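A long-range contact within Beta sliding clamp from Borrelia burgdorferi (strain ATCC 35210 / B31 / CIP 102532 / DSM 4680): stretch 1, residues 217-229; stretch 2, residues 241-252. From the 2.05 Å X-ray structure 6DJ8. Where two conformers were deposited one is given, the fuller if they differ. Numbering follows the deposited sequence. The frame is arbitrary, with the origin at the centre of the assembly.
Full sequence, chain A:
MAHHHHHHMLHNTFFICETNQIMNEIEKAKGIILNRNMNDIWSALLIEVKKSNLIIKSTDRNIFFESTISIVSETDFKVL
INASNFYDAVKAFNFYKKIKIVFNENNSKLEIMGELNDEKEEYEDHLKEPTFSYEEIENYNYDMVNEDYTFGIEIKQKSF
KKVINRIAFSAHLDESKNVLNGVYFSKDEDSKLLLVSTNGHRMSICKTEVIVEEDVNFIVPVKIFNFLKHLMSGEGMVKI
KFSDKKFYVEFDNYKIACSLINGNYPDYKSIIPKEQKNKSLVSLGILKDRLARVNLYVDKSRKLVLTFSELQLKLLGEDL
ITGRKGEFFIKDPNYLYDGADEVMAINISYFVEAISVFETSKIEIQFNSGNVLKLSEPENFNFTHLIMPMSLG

Stretch 1 217-229: NFIVPVKIFNFLK
Stretch 2 241-252: KFSDKKFYVEFD

Stretch 1 runs as an extended strand through Phe218-Pro221, then passes through Val222 (phi/psi -66/-24) into a helix that runs through the rest of the stretch and continues beyond it. Stretch 2 is a hairpin: the strand at Lys241 and Phe242 reverses through Ser243-Lys245 into the strand Lys246-Phe251. Helix 223-229 and strand 246-251 run nearly parallel, 5° between their N-to-C directions, with axes 11.4 Å apart at closest approach. That spacing leaves room for side chains from both sides, and no hydrogen bond crosses between the stretches. The contact is apolar packing, burying 448 Å² in total.

Lys241 (phi/psi -136/148) makes no cross-stretch contact, but its backbone fixes the hairpin: Lys241 N donates to Tyr248 O at 2.8 Å, and Tyr248 N donates to Lys241 O at 2.9 Å. Phe242 (-127/144) opens the interface, with its CA 8.0 Å from the CA of Phe218. Both CA-to-CB bonds point toward the opposing stretch and both side chains are m, with chi1 -74° and chi2 91° for Phe242, -49° and -73° for Phe218. The rings form an offset stack, centroids 4.3 Å apart and planes at 15°; Phe218 CG lies 3.4 Å from Phe242 CD2. The offset places Phe242 CB over the Phe218 face, 4.0 Å from the ring centroid and 12° off the normal, a CH-pi contact. Val220 CG2 meets the edge of the Phe242 ring, 3.7 Å from Phe242 CE2.

Ser243 (-123/-172, chi1 85°, p) points its CA-to-CB bond away, and its contact is through the backbone: Ser243 O is 3.9 Å from Phe218 CE1. Its hydroxyl instead organises the turn, with Ser243 OG accepting from Lys245 N at 3.2 Å and from Lys246 N at 3.0 Å. Ser243 N donates to Lys246 O at 2.9 Å, closing the loop. Asp244 is poorly ordered, and Lys245 is modelled only to CB.

From Lys246 the chain is extended, and Phe247, Val249 and Phe251 point toward stretch 1 while Tyr248 and Glu250 point away. Phe247 (-120/138, chi1 170°, t, chi2 80°) has the largest covered area, 83 Å², and its CA is 7.1 Å from that of Val220. Val220 (t) places CG1 over the Phe247 face, 4.1 Å from the centroid and 24° off the normal, and 3.8 Å from Phe247 CD2. Ile224 (t, t) approaches the ring edge, its CD1 4.0 Å from Phe247 CD2. Phe225 (m) has a sideways CA-to-CB bond, yet its ring end comes nearer: Phe225 CZ is 3.9 Å from Phe247 CZ, with planes at 52°.

On the outward side, Tyr248 OH donates to Glu250 OE2 at 2.6 Å. Val249 (-138/139, t) faces Leu228 (m, t), with CA atoms 9.0 Å apart and Leu228 CD2 4.0 Å from Val249 CG1. The same methyl, Leu228 CD2, reaches Phe251 CE1 at 3.6 Å; Phe251 is p (chi1 61°, phi/psi -171/146). Asp252, at 46/-123, leaves the strand without contact.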

ATOM      1  N   ASN A 217     -14.338 -37.159  -9.308  1.00 40.95           N
ATOM      2  CA  ASN A 217     -14.306 -36.438 -10.572  1.00 41.16           C
ATOM      3  C   ASN A 217     -15.067 -35.130 -10.396  1.00 47.60           C
ATOM      4  O   ASN A 217     -16.220 -35.018 -10.819  1.00 39.93           O
ATOM      5  CB  ASN A 217     -14.896 -37.311 -11.707  1.00 45.14           C
ATOM      6  CG  ASN A 217     -14.951 -36.574 -13.039  1.00 53.79           C
ATOM      7  OD1 ASN A 217     -14.096 -35.731 -13.332  1.00 52.48           O
ATOM      8  ND2 ASN A 217     -15.941 -36.898 -13.858  1.00 50.14           N
ATOM      9  N   PHE A 218     -14.427 -34.137  -9.764  1.00 37.02           N
ATOM     10  CA  PHE A 218     -15.096 -32.912  -9.349  1.00 40.77           C
ATOM     11  C   PHE A 218     -14.237 -31.707  -9.688  1.00 42.83           C
ATOM     12  O   PHE A 218     -13.014 -31.742  -9.531  1.00 34.93           O
ATOM     13  CB  PHE A 218     -15.389 -32.911  -7.835  1.00 41.29           C
ATOM     14  CG  PHE A 218     -16.040 -34.178  -7.337  1.00 48.51           C
ATOM     15  CD1 PHE A 218     -17.364 -34.451  -7.636  1.00 49.22           C
ATOM     16  CD2 PHE A 218     -15.331 -35.086  -6.565  1.00 45.16           C
ATOM     17  CE1 PHE A 218     -17.977 -35.627  -7.182  1.00 48.79           C
ATOM     18  CE2 PHE A 218     -15.925 -36.261  -6.114  1.00 51.39           C
ATOM     19  CZ  PHE A 218     -17.257 -36.533  -6.421  1.00 49.28           C
ATOM     20  N   ILE A 219     -14.896 -30.637 -10.128  1.00 39.31           N
ATOM     21  CA  ILE A 219     -14.252 -29.380 -10.484  1.00 38.00           C
ATOM     22  C   ILE A 219     -14.829 -28.300  -9.583  1.00 42.24           C
ATOM     23  O   ILE A 219     -16.033 -28.012  -9.648  1.00 37.83           O
ATOM     24  CB  ILE A 219     -14.463 -29.015 -11.959  1.00 39.46           C
ATOM     25  CG1 ILE A 219     -14.001 -30.156 -12.873  1.00 43.70           C
ATOM     26  CG2 ILE A 219     -13.737 -27.709 -12.300  1.00 37.74           C
ATOM     27  CD1 ILE A 219     -14.549 -30.048 -14.241  1.00 44.32           C
ATOM     28  N   VAL A 220     -13.977 -27.708  -8.762  1.00 34.09           N
ATOM     29  CA  VAL A 220     -14.364 -26.718  -7.757  1.00 36.47           C
ATOM     30  C   VAL A 220     -13.790 -25.363  -8.155  1.00 31.56           C
ATOM     31  O   VAL A 220     -12.574 -25.251  -8.339  1.00 38.09           O
ATOM     32  CB  VAL A 220     -13.860 -27.110  -6.359  1.00 37.25           C
ATOM     33  CG1 VAL A 220     -14.337 -26.083  -5.328  1.00 40.46           C
ATOM     34  CG2 VAL A 220     -14.338 -28.516  -5.998  1.00 36.61           C
ATOM     35  N   PRO A 221     -14.604 -24.321  -8.264  1.00 37.99           N
ATOM     36  CA  PRO A 221     -14.065 -22.998  -8.603  1.00 37.03           C
ATOM     37  C   PRO A 221     -12.984 -22.603  -7.618  1.00 31.66           C
ATOM     38  O   PRO A 221     -13.087 -22.859  -6.417  1.00 30.37           O
ATOM     39  CB  PRO A 221     -15.281 -22.069  -8.519  1.00 34.70           C
ATOM     40  CG  PRO A 221     -16.462 -22.982  -8.762  1.00 47.12           C
ATOM     41  CD  PRO A 221     -16.062 -24.250  -8.043  1.00 42.01           C
ATOM     42  N   VAL A 222     -11.908 -22.017  -8.147  1.00 30.03           N
ATOM     43  CA  VAL A 222     -10.757 -21.757  -7.303  1.00 30.22           C
ATOM     44  C   VAL A 222     -11.069 -20.727  -6.211  1.00 30.22           C
ATOM     45  O   VAL A 222     -10.407 -20.729  -5.170  1.00 31.87           O
ATOM     46  CB  VAL A 222      -9.548 -21.326  -8.161  1.00 28.51           C
ATOM     47  CG1 VAL A 222      -9.772 -19.917  -8.797  1.00 32.40           C
ATOM     48  CG2 VAL A 222      -8.281 -21.354  -7.307  1.00 37.21           C
ATOM     49  N   LYS A 223     -12.060 -19.858  -6.401  1.00 30.33           N
ATOM     50  CA  LYS A 223     -12.234 -18.755  -5.444  1.00 36.29           C
ATOM     51  C   LYS A 223     -12.370 -19.270  -4.016  1.00 36.95           C
ATOM     52  O   LYS A 223     -11.753 -18.720  -3.093  1.00 34.70           O
ATOM     53  CB  LYS A 223     -13.438 -17.890  -5.812  1.00 39.93           C
ATOM     54  CG  LYS A 223     -13.713 -16.753  -4.810  1.00 41.27           C
ATOM     55  CD  LYS A 223     -14.893 -15.908  -5.233  1.00 41.48           C
ATOM     56  CE  LYS A 223     -15.113 -14.717  -4.271  1.00 41.33           C
ATOM     57  NZ  LYS A 223     -16.336 -13.957  -4.666  1.00 44.14           N
ATOM     58  N   ILE A 224     -13.108 -20.375  -3.817  1.00 29.55           N
ATOM     59  CA  ILE A 224     -13.283 -20.854  -2.447  1.00 31.12           C
ATOM     60  C   ILE A 224     -11.947 -21.235  -1.824  1.00 34.59           C
ATOM     61  O   ILE A 224     -11.765 -21.098  -0.607  1.00 34.93           O
ATOM     62  CB  ILE A 224     -14.297 -22.023  -2.366  1.00 27.38           C
ATOM     63  CG1 ILE A 224     -14.702 -22.219  -0.899  1.00 32.69           C
ATOM     64  CG2 ILE A 224     -13.694 -23.312  -2.927  1.00 31.86           C
ATOM     65  CD1 ILE A 224     -15.848 -23.190  -0.695  1.00 38.11           C
ATOM     66  N   PHE A 225     -10.974 -21.678  -2.632  1.00 34.11           N
ATOM     67  CA  PHE A 225      -9.687 -22.037  -2.048  1.00 33.93           C
ATOM     68  C   PHE A 225      -8.884 -20.800  -1.660  1.00 32.06           C
ATOM     69  O   PHE A 225      -8.209 -20.802  -0.630  1.00 33.61           O
ATOM     70  CB  PHE A 225      -8.905 -22.942  -3.010  1.00 30.49           C
ATOM     71  CG  PHE A 225      -9.608 -24.241  -3.249  1.00 34.81           C
ATOM     72  CD1 PHE A 225      -9.635 -25.204  -2.256  1.00 36.33           C
ATOM     73  CD2 PHE A 225     -10.346 -24.451  -4.398  1.00 33.69           C
ATOM     74  CE1 PHE A 225     -10.341 -26.395  -2.437  1.00 39.80           C
ATOM     75  CE2 PHE A 225     -11.040 -25.624  -4.582  1.00 39.37           C
ATOM     76  CZ  PHE A 225     -11.039 -26.601  -3.592  1.00 37.33           C
ATOM     77  N   ASN A 226      -8.934 -19.742  -2.468  1.00 28.70           N
ATOM     78  CA  ASN A 226      -8.316 -18.487  -2.034  1.00 34.58           C
ATOM     79  C   ASN A 226      -8.937 -18.015  -0.728  1.00 35.74           C
ATOM     80  O   ASN A 226      -8.227 -17.656   0.210  1.00 35.26           O
ATOM     81  CB  ASN A 226      -8.453 -17.434  -3.131  1.00 32.58           C
ATOM     82  CG  ASN A 226      -7.641 -17.804  -4.369  1.00 40.49           C
ATOM     83  OD1 ASN A 226      -6.573 -18.396  -4.242  1.00 37.54           O
ATOM     84  ND2 ASN A 226      -8.138 -17.458  -5.559  1.00 34.11           N
ATOM     85  N   PHE A 227     -10.261 -18.139  -0.610  1.00 34.28           N
ATOM     86  CA  PHE A 227     -10.963 -17.757   0.620  1.00 32.97           C
ATOM     87  C   PHE A 227     -10.496 -18.597   1.807  1.00 42.81           C
ATOM     88  O   PHE A 227     -10.148 -18.070   2.878  1.00 38.60           O
ATOM     89  CB  PHE A 227     -12.462 -17.946   0.372  1.00 37.37           C
ATOM     90  CG  PHE A 227     -13.351 -17.508   1.487  1.00 33.57           C
ATOM     91  CD1 PHE A 227     -13.112 -16.322   2.169  1.00 36.11           C
ATOM     92  CD2 PHE A 227     -14.486 -18.245   1.792  1.00 32.06           C
ATOM     93  CE1 PHE A 227     -13.977 -15.896   3.176  1.00 38.08           C
ATOM     94  CE2 PHE A 227     -15.356 -17.830   2.796  1.00 39.80           C
ATOM     95  CZ  PHE A 227     -15.092 -16.654   3.488  1.00 33.76           C
ATOM     96  N   LEU A 228     -10.454 -19.913   1.605  1.00 35.87           N
ATOM     97  CA  LEU A 228     -10.145 -20.866   2.660  1.00 41.94           C
ATOM     98  C   LEU A 228      -8.757 -20.648   3.242  1.00 44.60           C
ATOM     99  O   LEU A 228      -8.550 -20.827   4.448  1.00 46.22           O
ATOM    100  CB  LEU A 228     -10.220 -22.286   2.088  1.00 44.39           C
ATOM    101  CG  LEU A 228     -11.605 -22.906   2.003  1.00 41.37           C
ATOM    102  CD1 LEU A 228     -11.516 -24.158   1.177  1.00 40.02           C
ATOM    103  CD2 LEU A 228     -12.028 -23.221   3.408  1.00 42.80           C
ATOM    104  N   LYS A 229      -7.778 -20.340   2.393  1.00 40.63           N
ATOM    105  CA  LYS A 229      -6.424 -20.246   2.918  0.51 45.32           C
ATOM    106  C   LYS A 229      -6.293 -19.087   3.898  1.00 48.53           C
ATOM    107  O   LYS A 229      -5.441 -19.140   4.787  1.00 52.35           O
ATOM    108  CB  LYS A 229      -5.394 -20.161   1.785  0.51 44.72           C
ATOM    109  CG  LYS A 229      -5.538 -19.031   0.784  0.51 44.14           C
ATOM    110  CD  LYS A 229      -4.433 -19.157  -0.258  0.51 44.39           C
ATOM    111  CE  LYS A 229      -4.788 -18.520  -1.592  0.51 42.51           C
ATOM    112  NZ  LYS A 229      -3.851 -18.975  -2.670  0.51 40.07           N
ATOM    113  N   LYS A 241     -16.290 -32.426   1.889  1.00 40.76           N
ATOM    114  CA  LYS A 241     -17.349 -33.289   1.382  1.00 42.19           C
ATOM    115  C   LYS A 241     -17.744 -32.850  -0.018  1.00 45.13           C
ATOM    116  O   LYS A 241     -17.659 -31.669  -0.355  1.00 42.15           O
ATOM    117  CB  LYS A 241     -18.585 -33.270   2.292  1.00 49.24           C
ATOM    118  CG  LYS A 241     -18.344 -33.802   3.699  1.00 55.74           C
ATOM    119  CD  LYS A 241     -19.600 -33.651   4.558  1.00 63.12           C
ATOM    120  CE  LYS A 241     -19.340 -33.978   6.020  1.00 59.84           C
ATOM    121  NZ  LYS A 241     -18.624 -35.268   6.173  1.00 64.40           N
ATOM    122  N   PHE A 242     -18.149 -33.821  -0.840  1.00 44.89           N
ATOM    123  CA  PHE A 242     -18.612 -33.582  -2.199  1.00 41.34           C
ATOM    124  C   PHE A 242     -19.976 -34.208  -2.407  1.00 60.73           C
ATOM    125  O   PHE A 242     -20.225 -35.329  -1.950  1.00 60.83           O
ATOM    126  CB  PHE A 242     -17.689 -34.214  -3.226  1.00 51.73           C
ATOM    127  CG  PHE A 242     -16.396 -33.515  -3.415  1.00 46.29           C
ATOM    128  CD1 PHE A 242     -15.300 -33.872  -2.662  1.00 42.78           C
ATOM    129  CD2 PHE A 242     -16.260 -32.531  -4.375  1.00 44.76           C
ATOM    130  CE1 PHE A 242     -14.092 -33.263  -2.851  1.00 42.45           C
ATOM    131  CE2 PHE A 242     -15.046 -31.903  -4.564  1.00 47.25           C
ATOM    132  CZ  PHE A 242     -13.959 -32.270  -3.803  1.00 44.01           C
ATOM    133  N   SER A 243     -20.812 -33.533  -3.185  1.00 59.84           N
ATOM    134  CA  SER A 243     -22.070 -34.091  -3.668  1.00 66.97           C
ATOM    135  C   SER A 243     -22.062 -34.037  -5.195  1.00 72.14           C
ATOM    136  O   SER A 243     -21.048 -33.714  -5.821  1.00 64.65           O
ATOM    137  CB  SER A 243     -23.263 -33.341  -3.077  1.00 73.09           C
ATOM    138  OG  SER A 243     -23.567 -32.189  -3.841  1.00 73.81           O
ATOM    139  N   ASP A 244     -23.206 -34.354  -5.801  1.00 77.11           N
ATOM    140  CA  ASP A 244     -23.293 -34.282  -7.255  1.00 79.92           C
ATOM    141  C   ASP A 244     -23.077 -32.860  -7.751  1.00 71.21           C
ATOM    142  O   ASP A 244     -22.449 -32.651  -8.796  1.00 68.11           O
ATOM    143  CB  ASP A 244     -24.646 -34.822  -7.724  1.00 89.69           C
ATOM    144  CG  ASP A 244     -25.808 -34.262  -6.922  1.00100.19           C
ATOM    145  OD1 ASP A 244     -26.057 -33.041  -7.007  1.00104.70           O
ATOM    146  OD2 ASP A 244     -26.472 -35.040  -6.205  1.00104.31           O
ATOM    147  N   LYS A 245     -23.535 -31.871  -6.990  1.00 63.69           N
ATOM    148  CA  LYS A 245     -23.530 -30.496  -7.444  1.00 64.56           C
ATOM    149  C   LYS A 245     -22.739 -29.550  -6.554  1.00 55.93           C
ATOM    150  O   LYS A 245     -22.495 -28.413  -6.970  1.00 50.61           O
ATOM    151  CB  LYS A 245     -24.972 -29.972  -7.556  1.00 62.17           C
ATOM    152  N   LYS A 246     -22.344 -29.961  -5.352  1.00 48.36           N
ATOM    153  CA  LYS A 246     -21.789 -29.007  -4.405  1.00 51.71           C
ATOM    154  C   LYS A 246     -20.540 -29.545  -3.721  1.00 49.02           C
ATOM    155  O   LYS A 246     -20.286 -30.751  -3.658  1.00 48.78           O
ATOM    156  CB  LYS A 246     -22.845 -28.577  -3.361  1.00 54.12           C
ATOM    157  CG  LYS A 246     -22.893 -29.394  -2.083  1.00 64.76           C
ATOM    158  CD  LYS A 246     -23.923 -28.793  -1.117  1.00 75.49           C
ATOM    159  CE  LYS A 246     -24.051 -29.577   0.186  1.00 77.39           C
ATOM    160  NZ  LYS A 246     -22.878 -29.406   1.083  1.00 65.44           N
ATOM    161  N   PHE A 247     -19.756 -28.596  -3.218  1.00 39.59           N
ATOM    162  CA  PHE A 247     -18.533 -28.827  -2.475  1.00 36.90           C
ATOM    163  C   PHE A 247     -18.710 -28.202  -1.097  1.00 39.96           C
ATOM    164  O   PHE A 247     -19.273 -27.109  -0.976  1.00 45.03           O
ATOM    165  CB  PHE A 247     -17.357 -28.194  -3.232  1.00 41.53           C
ATOM    166  CG  PHE A 247     -16.069 -28.156  -2.472  1.00 36.28           C
ATOM    167  CD1 PHE A 247     -15.265 -29.289  -2.392  1.00 37.50           C
ATOM    168  CD2 PHE A 247     -15.634 -26.981  -1.883  1.00 42.65           C
ATOM    169  CE1 PHE A 247     -14.066 -29.265  -1.723  1.00 40.65           C
ATOM    170  CE2 PHE A 247     -14.426 -26.940  -1.214  1.00 41.03           C
ATOM    171  CZ  PHE A 247     -13.634 -28.088  -1.129  1.00 39.02           C
ATOM    172  N   TYR A 248     -18.256 -28.897  -0.060  1.00 35.61           N
ATOM    173  CA  TYR A 248     -18.555 -28.492   1.306  1.00 44.66           C
ATOM    174  C   TYR A 248     -17.312 -28.678   2.154  1.00 42.40           C
ATOM    175  O   TYR A 248     -16.598 -29.668   2.006  1.00 35.98           O
ATOM    176  CB  TYR A 248     -19.732 -29.306   1.883  1.00 48.84           C
ATOM    177  CG  TYR A 248     -20.017 -29.096   3.363  1.00 58.40           C
ATOM    178  CD1 TYR A 248     -20.773 -28.009   3.804  1.00 58.71           C
ATOM    179  CD2 TYR A 248     -19.562 -30.007   4.318  1.00 60.97           C
ATOM    180  CE1 TYR A 248     -21.049 -27.825   5.153  1.00 58.44           C
ATOM    181  CE2 TYR A 248     -19.837 -29.830   5.670  1.00 54.04           C
ATOM    182  CZ  TYR A 248     -20.582 -28.739   6.078  1.00 57.21           C
ATOM    183  OH  TYR A 248     -20.858 -28.552   7.412  1.00 56.70           O
ATOM    184  N   VAL A 249     -17.046 -27.713   3.030  1.00 33.47           N
ATOM    185  CA  VAL A 249     -15.865 -27.735   3.888  1.00 34.11           C
ATOM    186  C   VAL A 249     -16.281 -27.289   5.276  1.00 42.12           C
ATOM    187  O   VAL A 249     -17.059 -26.340   5.428  1.00 41.61           O
ATOM    188  CB  VAL A 249     -14.745 -26.828   3.356  1.00 39.36           C
ATOM    189  CG1 VAL A 249     -13.608 -26.754   4.347  1.00 36.15           C
ATOM    190  CG2 VAL A 249     -14.246 -27.354   2.064  1.00 40.89           C
ATOM    191  N   GLU A 250     -15.748 -27.962   6.291  1.00 36.01           N
ATOM    192  CA  GLU A 250     -16.139 -27.669   7.659  1.00 40.39           C
ATOM    193  C   GLU A 250     -14.919 -27.870   8.542  1.00 40.74           C
ATOM    194  O   GLU A 250     -14.209 -28.869   8.394  1.00 37.82           O
ATOM    195  CB  GLU A 250     -17.301 -28.588   8.076  1.00 44.25           C
ATOM    196  CG  GLU A 250     -17.604 -28.596   9.543  1.00 52.14           C
ATOM    197  CD  GLU A 250     -18.556 -29.722   9.921  1.00 57.75           C
ATOM    198  OE1 GLU A 250     -18.321 -30.375  10.958  1.00 64.47           O
ATOM    199  OE2 GLU A 250     -19.525 -29.961   9.170  1.00 57.15           O
ATOM    200  N   PHE A 251     -14.665 -26.909   9.426  1.00 38.28           N
ATOM    201  CA  PHE A 251     -13.503 -26.903  10.304  1.00 38.97           C
ATOM    202  C   PHE A 251     -13.671 -25.773  11.300  1.00 42.16           C
ATOM    203  O   PHE A 251     -14.199 -24.714  10.952  1.00 41.67           O
ATOM    204  CB  PHE A 251     -12.192 -26.708   9.530  1.00 39.45           C
ATOM    205  CG  PHE A 251     -12.104 -25.401   8.784  1.00 38.37           C
ATOM    206  CD1 PHE A 251     -12.645 -25.271   7.520  1.00 37.22           C
ATOM    207  CD2 PHE A 251     -11.453 -24.308   9.343  1.00 44.04           C
ATOM    208  CE1 PHE A 251     -12.565 -24.074   6.827  1.00 38.56           C
ATOM    209  CE2 PHE A 251     -11.359 -23.103   8.651  1.00 39.27           C
ATOM    210  CZ  PHE A 251     -11.911 -22.992   7.387  1.00 37.29           C
ATOM    211  N   ASP A 252     -13.175 -25.999  12.518  1.00 44.29           N
ATOM    212  CA  ASP A 252     -13.301 -25.061  13.628  1.00 44.70           C
ATOM    213  C   ASP A 252     -14.728 -24.540  13.730  1.00 43.71           C
ATOM    214  O   ASP A 252     -15.666 -25.337  13.792  1.00 40.86           O
ATOM    215  CB  ASP A 252     -12.292 -23.935  13.477  1.00 45.87           C
ATOM    216  CG  ASP A 252     -10.854 -24.435  13.614  1.00 57.04           C
ATOM    217  OD1 ASP A 252     -10.592 -25.270  14.505  1.00 62.52           O
ATOM    218  OD2 ASP A 252      -9.991 -24.009  12.827  1.00 54.35           O
TER